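Local atomic coordinates of proteinase K (Serratia sp., PDB entry 2B6N), a protein that probably cleaves peptide bonds as a secreted, calcium-binding serine endopeptidase of the subtilase family, the chain being the catalytic part of a longer precursor from a cold-tolerant bacterium. Residues A112-V117 and I151-A156; W116-A121 and V143-A148. All blocks are in the same frame, centred on the assembly; numbering follows the deposited sequence.

Contact 1: residues A112-V117 and I151-A156; sequences AGINWV and ITFVVA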
loop_
_atom_site.group_PDB
_atom_site.type_symbol
_atom_site.label_atom_id
_atom_site.label_comp_id
_atom_site.label_asym_id
_atom_site.label_seq_id
_atom_site.Cartn_x
_atom_site.Cartn_y
_atom_site.Cartn_z
ATOM N N ALA A 112 -13.009 11.282 -6.714
ATOM C CA ALA A 112 -12.293 12.071 -7.717
ATOM C C ALA A 112 -10.871 11.545 -7.946
ATOM O O ALA A 112 -10.442 11.419 -9.090
ATOM C CB ALA A 112 -12.283 13.582 -7.356
ATOM N N GLY A 113 -10.154 11.235 -6.866
ATOM C CA GLY A 113 -8.778 10.688 -6.967
ATOM C C GLY A 113 -8.718 9.305 -7.625
ATOM O O GLY A 113 -7.817 9.015 -8.432
ATOM N N ILE A 114 -9.664 8.445 -7.261
ATOM C CA ILE A 114 -9.755 7.107 -7.877
ATOM C C ILE A 114 -9.950 7.266 -9.388
ATOM O O ILE A 114 -9.236 6.649 -10.190
ATOM C CB ILE A 114 -10.927 6.293 -7.290
ATOM C CG1 ILE A 114 -10.700 6.003 -5.798
ATOM C CG2 ILE A 114 -11.096 4.972 -8.050
ATOM C CD1 ILE A 114 -11.971 5.588 -5.022
ATOM N N ASN A 115 -10.918 8.102 -9.764
ATOM C CA ASN A 115 -11.227 8.321 -11.165
ATOM C C ASN A 115 -10.023 8.904 -11.870
ATOM O O ASN A 115 -9.725 8.518 -12.996
ATOM C CB ASN A 115 -12.450 9.225 -11.349
ATOM C CG ASN A 115 -13.760 8.558 -10.917
ATOM O OD1 ASN A 115 -13.863 7.331 -10.835
ATOM N ND2 ASN A 115 -14.776 9.376 -10.660
ATOM N N TRP A 116 -9.325 9.828 -11.203
ATOM C CA TRP A 116 -8.134 10.446 -11.790
ATOM C C TRP A 116 -7.114 9.387 -12.186
ATOM O O TRP A 116 -6.584 9.428 -13.296
ATOM C CB TRP A 116 -7.499 11.517 -10.874
ATOM C CG TRP A 116 -6.402 12.286 -11.584
ATOM C CD1 TRP A 116 -6.541 13.430 -12.320
ATOM C CD2 TRP A 116 -5.029 11.916 -11.671
ATOM N NE1 TRP A 116 -5.327 13.820 -12.832
ATOM C CE2 TRP A 116 -4.380 12.899 -12.459
ATOM C CE3 TRP A 116 -4.274 10.851 -11.156
ATOM C CZ2 TRP A 116 -3.011 12.852 -12.736
ATOM C CZ3 TRP A 116 -2.901 10.809 -11.428
ATOM C CH2 TRP A 116 -2.293 11.806 -12.214
ATOM N N VAL A 117 -6.832 8.449 -11.278
ATOM C CA VAL A 117 -5.906 7.335 -11.588
ATOM C C VAL A 117 -6.400 6.520 -12.795
ATOM O O VAL A 117 -5.618 6.254 -13.721
ATOM C CB VAL A 117 -5.656 6.407 -10.360
ATOM C CG1 VAL A 117 -4.765 5.194 -10.745
ATOM C CG2 VAL A 117 -5.001 7.202 -9.210
ATOM N N ILE A 151 -5.992 -1.201 -13.646
ATOM C CA ILE A 151 -5.083 -0.761 -12.575
ATOM C C ILE A 151 -5.350 -1.591 -11.335
ATOM O O ILE A 151 -6.475 -1.639 -10.845
ATOM C CB ILE A 151 -5.227 0.759 -12.250
ATOM C CG1 ILE A 151 -4.881 1.622 -13.477
ATOM C CG2 ILE A 151 -4.346 1.160 -11.072
ATOM C CD1 ILE A 151 -6.097 2.268 -14.140
ATOM N N THR A 152 -4.307 -2.244 -10.833
ATOM C CA THR A 152 -4.411 -3.008 -9.601
ATOM C C THR A 152 -4.577 -2.030 -8.438
ATOM O O THR A 152 -3.730 -1.157 -8.261
ATOM C CB THR A 152 -3.131 -3.876 -9.398
ATOM O OG1 THR A 152 -3.010 -4.807 -10.496
ATOM C CG2 THR A 152 -3.150 -4.629 -8.065
ATOM N N PHE A 153 -5.664 -2.177 -7.672
ATOM C CA PHE A 153 -5.877 -1.389 -6.446
ATOM C C PHE A 153 -5.635 -2.195 -5.178
ATOM O O PHE A 153 -6.149 -3.309 -5.013
ATOM C CB PHE A 153 -7.299 -0.812 -6.404
ATOM C CG PHE A 153 -7.411 0.522 -7.038
ATOM C CD1 PHE A 153 -7.229 0.675 -8.400
ATOM C CD2 PHE A 153 -7.696 1.631 -6.265
ATOM C CE1 PHE A 153 -7.325 1.913 -8.984
ATOM C CE2 PHE A 153 -7.800 2.886 -6.846
ATOM C CZ PHE A 153 -7.611 3.029 -8.205
ATOM N N VAL A 154 -4.873 -1.591 -4.269
ATOM C CA VAL A 154 -4.496 -2.216 -3.005
ATOM C C VAL A 154 -4.921 -1.234 -1.909
ATOM O O VAL A 154 -4.605 -0.047 -1.994
ATOM C CB VAL A 154 -2.964 -2.456 -2.929
ATOM C CG1 VAL A 154 -2.607 -3.158 -1.598
ATOM C CG2 VAL A 154 -2.474 -3.300 -4.120
ATOM N N VAL A 155 -5.642 -1.724 -0.906
ATOM C CA VAL A 155 -6.283 -0.862 0.102
ATOM C C VAL A 155 -6.130 -1.405 1.518
ATOM O O VAL A 155 -6.023 -2.626 1.720
ATOM C CB VAL A 155 -7.809 -0.579 -0.204
ATOM C CG1 VAL A 155 -8.009 -0.221 -1.672
ATOM C CG2 VAL A 155 -8.720 -1.775 0.177
ATOM N N ALA A 156 -6.122 -0.498 2.493
ATOM C CA ALA A 156 -6.021 -0.883 3.906
ATOM C C ALA A 156 -7.343 -1.481 4.377
ATOM O O ALA A 156 -8.433 -1.000 3.984
ATOM C CB ALA A 156 -5.640 0.323 4.756
#
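F153 meets I114 and V117 with the far end of its ring. Its CB points from strand 152-156 toward helix 107-120. On one flank the ring runs close to the chain's own backbone: I151 O lies in the ring plane at the edge, 3.5 Å from F153 CD1. Further out on this flank, F153 CE1 packs on A146 of helix 137-148. On the other flank F153 CE2 lies 4.1 Å from I114 CG2. At the tip, F153 CZ is 4.0 Å from I114 CG2, and V117 CG1 adds a looser contact to F153 CZ at 4.4 Å. Both methyls approach the ring at a slant. I114 can offer CG2 because this branch is anti to its backbone N. This is the helix-on-sheet layer of the subtilisin-like alpha/beta fold: helix 107-120 leads into strand 125-129 of the parallel sheet, and strand 152-156 is the next strand along, its backbone bonded to A127 and M129 on one side and I176 on the other. About a turn further along the helix, V117 pairs with I151, V117 CG1 to I151 CG2 at 4.1 Å. I151 bends its tip with chi2 near eclipsed at 107°, bringing I151 CD1 to 4.0 Å from V117 O, an apolar methyl against a carbonyl. No hydrogen bond crosses between the two segments; all four touching residues are buried. M129 touches both I114 and F153 from strand 125-129, while V117 lies about 10 Å, side chain to side chain, from D39, a predicted charge-relay residue.

Contact 2: residues W116-A121 and V143-A148; sequences WVKNNA and VNAAVA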
loop_
_atom_site.group_PDB
_atom_site.type_symbol
_atom_site.label_atom_id
_atom_site.label_comp_id
_atom_site.label_asym_id
_atom_site.label_seq_id
_atom_site.Cartn_x
_atom_site.Cartn_y
_atom_site.Cartn_z
ATOM N N TRP A 116 -9.325 9.828 -11.203
ATOM C CA TRP A 116 -8.134 10.446 -11.790
ATOM C C TRP A 116 -7.114 9.387 -12.186
ATOM O O TRP A 116 -6.584 9.428 -13.296
ATOM C CB TRP A 116 -7.499 11.517 -10.874
ATOM C CG TRP A 116 -6.402 12.286 -11.584
ATOM C CD1 TRP A 116 -6.541 13.430 -12.320
ATOM C CD2 TRP A 116 -5.029 11.916 -11.671
ATOM N NE1 TRP A 116 -5.327 13.820 -12.832
ATOM C CE2 TRP A 116 -4.380 12.899 -12.459
ATOM C CE3 TRP A 116 -4.274 10.851 -11.156
ATOM C CZ2 TRP A 116 -3.011 12.852 -12.736
ATOM C CZ3 TRP A 116 -2.901 10.809 -11.428
ATOM C CH2 TRP A 116 -2.293 11.806 -12.214
ATOM N N VAL A 117 -6.832 8.449 -11.278
ATOM C CA VAL A 117 -5.906 7.335 -11.588
ATOM C C VAL A 117 -6.400 6.520 -12.795
ATOM O O VAL A 117 -5.618 6.254 -13.721
ATOM C CB VAL A 117 -5.656 6.407 -10.360
ATOM C CG1 VAL A 117 -4.765 5.194 -10.745
ATOM C CG2 VAL A 117 -5.001 7.202 -9.210
ATOM N N LYS A 118 -7.679 6.123 -12.769
ATOM C CA LYS A 118 -8.306 5.395 -13.885
ATOM C C LYS A 118 -8.077 6.108 -15.225
ATOM O O LYS A 118 -7.702 5.478 -16.222
ATOM C CB LYS A 118 -9.813 5.215 -13.644
ATOM C CG LYS A 118 -10.539 4.497 -14.794
ATOM C CD LYS A 118 -11.995 4.294 -14.481
ATOM C CE LYS A 118 -12.784 5.596 -14.582
ATOM N NZ LYS A 118 -14.203 5.383 -14.152
ATOM N N ASN A 119 -8.286 7.421 -15.234
ATOM C CA ASN A 119 -8.215 8.189 -16.466
ATOM C C ASN A 119 -6.804 8.540 -16.908
ATOM O O ASN A 119 -6.590 8.819 -18.086
ATOM C CB ASN A 119 -9.118 9.433 -16.386
ATOM C CG ASN A 119 -10.577 9.066 -16.186
ATOM O OD1 ASN A 119 -11.054 8.040 -16.689
ATOM N ND2 ASN A 119 -11.292 9.887 -15.447
ATOM N N ASN A 120 -5.848 8.502 -15.981
ATOM C CA ASN A 120 -4.497 9.001 -16.245
ATOM C C ASN A 120 -3.376 7.968 -16.208
ATOM O O ASN A 120 -2.289 8.217 -16.728
ATOM C CB ASN A 120 -4.171 10.148 -15.312
ATOM C CG ASN A 120 -4.881 11.412 -15.716
ATOM O OD1 ASN A 120 -4.404 12.141 -16.584
ATOM N ND2 ASN A 120 -6.046 11.649 -15.141
ATOM N N ALA A 121 -3.632 6.818 -15.608
ATOM C CA ALA A 121 -2.622 5.759 -15.591
ATOM C C ALA A 121 -2.252 5.327 -17.019
ATOM O O ALA A 121 -3.121 5.174 -17.879
ATOM C CB ALA A 121 -3.097 4.563 -14.778
ATOM N N VAL A 143 -13.702 2.213 -7.368
ATOM C CA VAL A 143 -12.560 1.286 -7.264
ATOM C C VAL A 143 -12.679 0.137 -8.274
ATOM O O VAL A 143 -11.743 -0.149 -9.019
ATOM C CB VAL A 143 -12.388 0.698 -5.834
ATOM C CG1 VAL A 143 -11.311 -0.421 -5.831
ATOM C CG2 VAL A 143 -11.998 1.787 -4.855
ATOM N N ASN A 144 -13.833 -0.513 -8.272
ATOM C CA ASN A 144 -14.075 -1.658 -9.151
ATOM C C ASN A 144 -13.946 -1.257 -10.633
ATOM O O ASN A 144 -13.361 -1.998 -11.430
ATOM C CB ASN A 144 -15.452 -2.279 -8.874
ATOM C CG ASN A 144 -15.525 -3.014 -7.548
ATOM O OD1 ASN A 144 -14.522 -3.448 -6.991
ATOM N ND2 ASN A 144 -16.738 -3.160 -7.039
ATOM N N ALA A 145 -14.437 -0.063 -10.980
ATOM C CA ALA A 145 -14.295 0.458 -12.336
ATOM C C ALA A 145 -12.836 0.730 -12.718
ATOM O O ALA A 145 -12.426 0.423 -13.847
ATOM C CB ALA A 145 -15.165 1.743 -12.539
ATOM N N ALA A 146 -12.045 1.305 -11.795
ATOM C CA ALA A 146 -10.619 1.568 -12.076
ATOM C C ALA A 146 -9.847 0.263 -12.273
ATOM O O ALA A 146 -8.957 0.179 -13.125
ATOM C CB ALA A 146 -9.977 2.418 -10.956
ATOM N N VAL A 147 -10.210 -0.753 -11.491
ATOM C CA VAL A 147 -9.621 -2.087 -11.620
ATOM C C VAL A 147 -10.013 -2.727 -12.963
ATOM O O VAL A 147 -9.163 -3.304 -13.639
ATOM C CB VAL A 147 -9.977 -2.999 -10.419
ATOM C CG1 VAL A 147 -9.462 -4.413 -10.641
ATOM C CG2 VAL A 147 -9.352 -2.412 -9.124
ATOM N N ALA A 148 -11.290 -2.612 -13.337
ATOM C CA ALA A 148 -11.756 -3.120 -14.634
ATOM C C ALA A 148 -11.044 -2.411 -15.794
ATOM O O ALA A 148 -10.929 -2.966 -16.894
ATOM C CB ALA A 148 -13.263 -3.006 -14.759
#
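K118 reaches across to A145 and A146, where the helices come so near that K118 CA and A146 CA are 4.8 Å apart. The lysine leaves its helix extended, with chi1 and chi2 both 178°, and K118 CB sits 3.9 Å from A146 CB. Its chain then runs alongside A146: K118 CD lies 3.9 Å from A146 CA and from A145 O. A bend at chi3 (74°) turns the last part of the chain, leaving K118 NZ 4.1 Å from A145 CB, a contact with a methyl and not a polar bond. The small alanine side chains let the aliphatic part of the lysine chain lie this close to the backbone. Nearby, N120 folds back on its own helix: N120 ND2 donates to W116 O at 2.9 Å, nearly straight at 161°, the acceptor lying in the amide plane. The same nitrogen, N120 ND2, stands 3.2 Å above the W116 ring plane, offset toward the rim. V117 O takes backbone bonds from both N120 N and A121 N as the helix ends. Below the pair lies the parallel sheet: W116 and V117 rest on strands 34-39 and 92-97, while V143, A146 and V147 pack on F153 of strand 152-156.

Contacts 1 and 2 have centres about 6 Å apart and start from the same helix, 107-120, sharing W116 and V117. Along the chain the main elements are helix 107-120, strand 125-129, helix 137-148 and strand 152-156, two successive helix-strand units of the subtilase fold. Contact 2 joins the two helices, and contact 1 joins the first helix to strand 152-156. They touch directly: F153 CE1 lies 3.3 Å from A146 CB, a tight approach, and I151 CG1 lies 3.7 Å from A121 CB. Contact 1 is buried between helix 107-120 and the sheet; contact 2 is only partly buried. Together they join both helices to each other and to the central parallel sheet in one continuous layer.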